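PDB 5M11: immunoreactive 84kD antigen PG93 from Porphyromonas gingivalis, which serves as an essential bacterial surface component of the type IX secretion system and binds zinc and calcium ions. Local coordinates for residues Val39-Gly44 against Met304-Asp309; Leu16-Lys21 against Asp309-Asn314; Val65-Tyr70 against Lys110-Leu115. All blocks are in the same frame, centred on the assembly; numbering follows the deposited sequence.

Contact 1 of 3, residues Val39-Gly44 against Met304-Asp309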
# COMPACT_ATOMS: atom_id res chain seq x y z
N VAL A 39 -7.92 6.58 0.89
CA VAL A 39 -8.95 5.55 0.93
C VAL A 39 -10.30 6.24 1.06
O VAL A 39 -10.54 6.95 2.03
CB VAL A 39 -8.70 4.51 2.05
CG1 VAL A 39 -9.75 3.39 2.01
CG2 VAL A 39 -7.30 3.93 1.96
N LEU A 40 -11.16 6.04 0.06
CA LEU A 40 -12.50 6.60 0.04
C LEU A 40 -13.40 5.72 0.85
O LEU A 40 -13.23 4.50 0.82
CB LEU A 40 -13.02 6.75 -1.41
CG LEU A 40 -14.47 7.26 -1.58
CD1 LEU A 40 -14.56 8.74 -1.38
CD2 LEU A 40 -15.04 6.84 -2.91
N TYR A 41 -14.35 6.31 1.61
CA TYR A 41 -15.30 5.55 2.42
C TYR A 41 -16.59 6.33 2.68
O TYR A 41 -16.60 7.56 2.62
CB TYR A 41 -14.67 5.05 3.74
CG TYR A 41 -14.30 6.11 4.76
CD1 TYR A 41 -15.23 6.54 5.70
CD2 TYR A 41 -13.00 6.59 4.85
CE1 TYR A 41 -14.89 7.48 6.67
CE2 TYR A 41 -12.64 7.52 5.83
CZ TYR A 41 -13.59 7.96 6.74
OH TYR A 41 -13.27 8.86 7.72
N SER A 42 -17.66 5.60 2.92
CA SER A 42 -19.01 6.06 3.20
C SER A 42 -19.31 5.92 4.70
O SER A 42 -18.63 5.14 5.37
CB SER A 42 -20.00 5.21 2.39
OG SER A 42 -21.35 5.59 2.60
N VAL A 43 -20.30 6.70 5.23
CA VAL A 43 -20.81 6.68 6.63
C VAL A 43 -22.29 7.08 6.60
O VAL A 43 -22.63 8.12 6.04
CB VAL A 43 -20.03 7.56 7.66
CG1 VAL A 43 -20.54 7.33 9.08
CG2 VAL A 43 -18.51 7.35 7.61
N GLY A 44 -23.15 6.29 7.24
CA GLY A 44 -24.58 6.58 7.30
C GLY A 44 -24.89 7.75 8.21
O GLY A 44 -24.19 7.96 9.20
N MET A 304 -18.07 11.78 14.97
CA MET A 304 -18.63 10.78 14.06
C MET A 304 -17.90 9.46 14.31
O MET A 304 -16.68 9.49 14.48
CB MET A 304 -18.48 11.20 12.59
CG MET A 304 -19.53 12.16 12.10
SD MET A 304 -20.97 11.28 11.48
CE MET A 304 -22.23 11.86 12.67
N PRO A 305 -18.60 8.30 14.33
CA PRO A 305 -17.91 7.05 14.66
C PRO A 305 -17.30 6.32 13.45
O PRO A 305 -17.84 6.35 12.34
CB PRO A 305 -19.00 6.21 15.33
CG PRO A 305 -20.31 7.02 15.17
CD PRO A 305 -20.05 8.08 14.18
N VAL A 306 -16.15 5.66 13.68
CA VAL A 306 -15.45 4.89 12.65
C VAL A 306 -15.31 3.48 13.22
O VAL A 306 -14.43 3.21 14.04
CB VAL A 306 -14.11 5.56 12.21
CG1 VAL A 306 -13.23 4.60 11.42
CG2 VAL A 306 -14.36 6.84 11.41
N ALA A 307 -16.25 2.60 12.85
CA ALA A 307 -16.29 1.21 13.29
C ALA A 307 -15.25 0.37 12.53
O ALA A 307 -14.88 -0.72 13.00
CB ALA A 307 -17.68 0.64 13.10
N PHE A 308 -14.77 0.90 11.38
CA PHE A 308 -13.77 0.24 10.53
C PHE A 308 -12.45 0.04 11.25
O PHE A 308 -11.86 1.00 11.75
CB PHE A 308 -13.49 1.04 9.25
CG PHE A 308 -14.68 1.49 8.45
CD1 PHE A 308 -15.25 0.66 7.49
CD2 PHE A 308 -15.19 2.78 8.60
CE1 PHE A 308 -16.32 1.10 6.72
CE2 PHE A 308 -16.26 3.22 7.82
CZ PHE A 308 -16.81 2.38 6.88
N ASP A 309 -11.99 -1.21 11.27
CA ASP A 309 -10.69 -1.56 11.84
C ASP A 309 -9.79 -2.10 10.74
O ASP A 309 -10.17 -3.03 10.03
CB ASP A 309 -10.80 -2.55 13.00
CG ASP A 309 -9.46 -2.96 13.58
OD1 ASP A 309 -8.82 -2.12 14.27
OD2 ASP A 309 -9.02 -4.09 13.30
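Residues Val-39 to Gly-44 include a strand of the first blade of the N-terminal beta-propeller. Residues Met-304 to Asp-309 belong to the loop that leaves strand 302-303, at the edge of the seventh blade. The contact therefore lies where the first and last blades of the ring come together.

Phe-308 makes the closest approach; Tyr-41 and Val-43 share the contact. Phe-308 CB rests on Ile-19 of the N-terminal segment. Its CG stands anti to its own carbonyl carbon, beside the backbone N (chi1 -49°), and the ring reaches across to strand 39-42. At the ring edge, in plane, lies CG1 of Val-306 from the same loop. Farther out, Phe-308 CE2 meets Tyr-41 CD1 at 4.1 Å. At the tip, Phe-308 CZ lies 3.6 Å from the carbonyl Ser-42 O, which sits at the ring edge near its plane.

The two aromatic rings cross obliquely, with centroids 5.7 Å apart and planes at 59°. Tyr-41 holds CG in the crowded position between N and C (chi1 67°). Its OH approaches Val-306 CG2 at 4.3 Å but is hydrogen-bonded to Thr-22 OG1. Val-43 CG1 lies loosely, 4.3 Å from Pro-305 O.

No hydrogen bond joins the two segments. The contact is thus mainly apolar and depends on shape, while the Phe-308 edge could give a weak favourable electrostatic term toward Ser-42 O.

Contact 2 of 3, residues Leu16-Lys21 against Asp309-Asn314; sequences LLAIHK and DGPGDN
Two linkers meet here, between the two seven-bladed beta-propellers. Residues 16-21 run from strand 13-16, which completes the last blade of the second propeller, to strand 22-27, the start of the first. Residues 309-314 lead back from the first propeller into the second.

Leu-16 pairs through its backbone with Leu-656, and its O lies 3.4 Å from Pro-311 CG. Leu-17 sets its O against the same ring, 3.4 Å from Pro-311 CD. Its CD2 runs by Asn-314 OD1, the two side chains crossing at about a right angle.

Ala-18 is the centre of the contact. Its N donates to Asn-314 OD1 at 2.8 Å, with an N-H...O angle of 150°. The N-H meets a lone pair in the carbonyl plane. Asn-314 has CG beside its own backbone N (chi1 -56°). Ala-18 CB points into the loop, near Pro-311 O, and packs on Pro-311 CG at 4.0 Å. Asp-313 turns away to a salt bridge with Lys-345, close to the zinc ligands Asp-315 and His-340.

His-20 NE2 is hydrogen-bonded to a PEG molecule, probably from the crystallisation liquor. Its CD2 sits 3.5 Å from Gly-312 O, obliquely to the ring.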
# COMPACT_ATOMS: atom_id res chain seq x y z
N LEU A 16 -6.22 -4.84 2.33
CA LEU A 16 -6.25 -4.57 3.77
C LEU A 16 -5.66 -3.15 4.02
O LEU A 16 -4.51 -2.95 4.46
CB LEU A 16 -5.49 -5.70 4.51
CG LEU A 16 -6.17 -7.10 4.50
CD1 LEU A 16 -5.19 -8.17 4.77
CD2 LEU A 16 -7.26 -7.20 5.59
N LEU A 17 -6.49 -2.16 3.66
CA LEU A 17 -6.14 -0.75 3.67
C LEU A 17 -6.53 -0.06 4.98
O LEU A 17 -7.44 -0.51 5.67
CB LEU A 17 -6.78 -0.02 2.46
CG LEU A 17 -6.21 -0.44 1.08
CD1 LEU A 17 -6.88 0.26 -0.06
CD2 LEU A 17 -4.69 -0.21 0.99
N ALA A 18 -5.79 1.02 5.30
CA ALA A 18 -5.91 1.84 6.50
C ALA A 18 -6.84 3.08 6.31
O ALA A 18 -6.85 3.74 5.26
CB ALA A 18 -4.53 2.30 6.93
N ILE A 19 -7.59 3.43 7.38
CA ILE A 19 -8.47 4.60 7.36
C ILE A 19 -7.66 5.73 8.04
O ILE A 19 -7.01 6.50 7.32
CB ILE A 19 -9.87 4.26 7.95
CG1 ILE A 19 -10.73 3.57 6.86
CG2 ILE A 19 -10.60 5.47 8.51
CD1 ILE A 19 -10.69 2.03 6.89
N HIS A 20 -7.59 5.76 9.38
CA HIS A 20 -6.78 6.72 10.15
C HIS A 20 -7.13 8.25 9.78
O HIS A 20 -8.26 8.68 10.03
CB HIS A 20 -5.26 6.33 9.98
CG HIS A 20 -4.22 7.18 10.65
ND1 HIS A 20 -4.53 8.04 11.69
CD2 HIS A 20 -2.90 7.29 10.37
CE1 HIS A 20 -3.40 8.65 12.00
NE2 HIS A 20 -2.39 8.22 11.24
N LYS A 21 -6.16 9.02 9.22
CA LYS A 21 -6.19 10.47 8.97
C LYS A 21 -7.23 10.94 7.92
O LYS A 21 -6.88 11.05 6.75
CB LYS A 21 -4.78 10.94 8.55
CG LYS A 21 -4.50 12.43 8.68
CD LYS A 21 -3.15 12.73 8.06
CE LYS A 21 -2.91 14.20 7.82
NZ LYS A 21 -1.83 14.40 6.81
N ASP A 309 -11.99 -1.21 11.27
CA ASP A 309 -10.69 -1.56 11.84
C ASP A 309 -9.79 -2.10 10.74
O ASP A 309 -10.17 -3.03 10.03
CB ASP A 309 -10.80 -2.55 13.00
CG ASP A 309 -9.46 -2.96 13.58
OD1 ASP A 309 -8.82 -2.12 14.27
OD2 ASP A 309 -9.02 -4.09 13.30
N GLY A 310 -8.62 -1.48 10.60
CA GLY A 310 -7.59 -1.80 9.61
C GLY A 310 -6.19 -1.56 10.14
O GLY A 310 -6.02 -1.34 11.34
N PRO A 311 -5.14 -1.61 9.29
CA PRO A 311 -3.78 -1.34 9.79
C PRO A 311 -3.61 0.11 10.26
O PRO A 311 -4.40 0.96 9.88
CB PRO A 311 -2.88 -1.66 8.60
CG PRO A 311 -3.72 -1.56 7.43
CD PRO A 311 -5.13 -1.86 7.83
N GLY A 312 -2.61 0.36 11.10
CA GLY A 312 -2.29 1.70 11.62
C GLY A 312 -1.94 2.68 10.51
O GLY A 312 -2.31 3.86 10.59
N ASP A 313 -1.23 2.19 9.48
CA ASP A 313 -0.81 2.86 8.25
C ASP A 313 -0.69 1.82 7.13
O ASP A 313 -0.90 0.63 7.38
CB ASP A 313 0.50 3.67 8.43
CG ASP A 313 1.68 2.94 9.05
OD1 ASP A 313 2.44 3.58 9.81
OD2 ASP A 313 1.89 1.76 8.71
N ASN A 314 -0.39 2.24 5.89
CA ASN A 314 -0.28 1.31 4.76
C ASN A 314 1.19 1.02 4.42
O ASN A 314 1.51 0.79 3.25
CB ASN A 314 -1.02 1.86 3.54
CG ASN A 314 -2.47 2.21 3.76
OD1 ASN A 314 -3.27 1.38 4.19
ND2 ASN A 314 -2.86 3.42 3.36

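Contact 3 of 3, residues Val65-Tyr70 against Lys110-Leu115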
# COMPACT_ATOMS: atom_id res chain seq x y z
N VAL A 65 -7.16 8.43 -3.67
CA VAL A 65 -8.13 9.52 -3.82
C VAL A 65 -7.49 10.82 -3.29
O VAL A 65 -6.96 10.85 -2.18
CB VAL A 65 -9.48 9.17 -3.14
CG1 VAL A 65 -10.48 10.29 -3.32
CG2 VAL A 65 -10.04 7.87 -3.70
N SER A 66 -7.49 11.87 -4.13
CA SER A 66 -6.91 13.20 -3.90
C SER A 66 -7.98 14.23 -3.52
O SER A 66 -7.63 15.30 -3.03
CB SER A 66 -6.17 13.65 -5.16
OG SER A 66 -5.60 14.95 -5.08
N SER A 67 -9.27 13.95 -3.76
CA SER A 67 -10.41 14.83 -3.46
C SER A 67 -11.73 14.24 -3.98
O SER A 67 -11.73 13.41 -4.89
CB SER A 67 -10.21 16.21 -4.09
OG SER A 67 -11.32 17.05 -3.82
N ILE A 68 -12.86 14.72 -3.44
CA ILE A 68 -14.21 14.29 -3.83
C ILE A 68 -15.21 15.45 -3.76
O ILE A 68 -14.98 16.44 -3.05
CB ILE A 68 -14.71 13.11 -2.95
CG1 ILE A 68 -14.39 13.32 -1.45
CG2 ILE A 68 -14.19 11.77 -3.49
CD1 ILE A 68 -15.17 12.36 -0.46
N ALA A 69 -16.34 15.32 -4.47
CA ALA A 69 -17.45 16.28 -4.42
C ALA A 69 -18.74 15.63 -4.96
O ALA A 69 -18.66 14.70 -5.77
CB ALA A 69 -17.13 17.56 -5.15
N TYR A 70 -19.92 16.09 -4.48
CA TYR A 70 -21.22 15.52 -4.83
C TYR A 70 -22.05 16.46 -5.69
O TYR A 70 -22.11 17.66 -5.44
CB TYR A 70 -21.97 15.17 -3.53
CG TYR A 70 -23.38 14.63 -3.69
CD1 TYR A 70 -23.61 13.31 -4.09
CD2 TYR A 70 -24.49 15.41 -3.36
CE1 TYR A 70 -24.91 12.81 -4.22
CE2 TYR A 70 -25.79 14.92 -3.49
CZ TYR A 70 -26.00 13.62 -3.93
OH TYR A 70 -27.29 13.13 -4.02
N LYS A 110 -0.54 17.07 -11.52
CA LYS A 110 -1.92 16.62 -11.32
C LYS A 110 -2.54 17.22 -10.07
O LYS A 110 -3.74 17.04 -9.82
CB LYS A 110 -1.99 15.08 -11.24
CG LYS A 110 -1.22 14.31 -12.33
CD LYS A 110 -1.89 14.32 -13.68
CE LYS A 110 -1.00 13.65 -14.69
NZ LYS A 110 -1.62 13.61 -16.03
N THR A 111 -1.75 17.97 -9.30
CA THR A 111 -2.22 18.59 -8.06
C THR A 111 -3.56 19.26 -8.28
O THR A 111 -3.72 19.98 -9.26
CB THR A 111 -1.18 19.59 -7.57
OG1 THR A 111 0.02 18.87 -7.29
CG2 THR A 111 -1.63 20.41 -6.35
N LEU A 112 -4.52 19.00 -7.40
CA LEU A 112 -5.83 19.66 -7.46
C LEU A 112 -5.93 20.67 -6.33
O LEU A 112 -5.52 20.39 -5.20
CB LEU A 112 -6.99 18.65 -7.40
CG LEU A 112 -8.35 19.16 -7.84
CD1 LEU A 112 -8.56 18.94 -9.31
CD2 LEU A 112 -9.44 18.43 -7.08
N ASN A 113 -6.45 21.84 -6.63
CA ASN A 113 -6.61 22.93 -5.68
C ASN A 113 -8.09 23.14 -5.37
O ASN A 113 -8.44 23.44 -4.24
CB ASN A 113 -5.96 24.22 -6.22
CG ASN A 113 -4.52 24.07 -6.72
OD1 ASN A 113 -3.62 23.54 -6.03
ND2 ASN A 113 -4.28 24.53 -7.93
N ARG A 114 -8.97 22.96 -6.39
CA ARG A 114 -10.42 23.14 -6.20
C ARG A 114 -11.22 22.18 -7.10
O ARG A 114 -10.91 22.02 -8.28
CB ARG A 114 -10.84 24.61 -6.45
CG ARG A 114 -12.28 24.95 -6.06
CD ARG A 114 -12.53 24.96 -4.56
NE ARG A 114 -11.86 26.07 -3.87
CZ ARG A 114 -11.56 26.08 -2.57
NH1 ARG A 114 -11.85 25.03 -1.81
NH2 ARG A 114 -10.97 27.13 -2.02
N LEU A 115 -12.24 21.56 -6.50
CA LEU A 115 -13.20 20.69 -7.18
C LEU A 115 -14.55 21.28 -6.89
O LEU A 115 -15.13 21.03 -5.84
CB LEU A 115 -13.07 19.23 -6.69
CG LEU A 115 -14.01 18.12 -7.21
CD1 LEU A 115 -14.35 18.27 -8.68
CD2 LEU A 115 -13.39 16.75 -6.96
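This is a blade-to-blade interface of the N-terminal beta-propeller. Strand 65-71 is the first strand of the second blade and strand 112-118 the first strand of the third. They belong to separate four-stranded sheets and meet through side chains.

Leu-115 does most of the touching. Its CG is anti to N (chi1 178°), which carries the branch out toward the neighbouring strand. Leu-115 CG packs on Ala-69 CB at 3.8 Å. Its CD2 reaches between the alternate residues Ser-67 and Ala-69, and lies 3.8 Å from Ser-67 OG and 3.9 Å from the backbone Ile-68 C. Leu-112, just before the corner at Asn-113, brings CD2 to Ser-67 CB at 3.8 Å.

Each strand carries a classic beta bulge. Ser-66 and Ser-67 both face Tyr-80, and a second bulge at Asn-113 and Arg-114 lies against strand 121-126. The chain turns a corner there, yet Leu-112 and Leu-115 both point toward strand 65-71. Tyr-80 OH of the second blade is hydrogen-bonded to Lys-110 O, in the loop before the third.

The two segments share no hydrogen bond. Between them leucine branches lie on Ser-67, Ala-69 and the intervening backbone, a modest and non-directional van der Waals contact.

In the fold
Along the chain the contacts are nested: contact 3 lies inside the loop closed by contact 1, which lies inside that closed by contact 2. Contacts 1 and 2 have centres 11 Å apart and share Asp-309. They also touch directly, with Tyr-41 CE2 3.9 Å from Ile-19 CG2. Contact 3 lies about 20 Å from contact 1, centre to centre, and is joined to it where Leu-40 CD1 packs on Ile-68 CG2 at 3.7 Å. Contact 2 and contact 3 do not touch. Together they run from an inter-blade seam, through the ring closure of the first propeller, to the linkers that connect the two propellers.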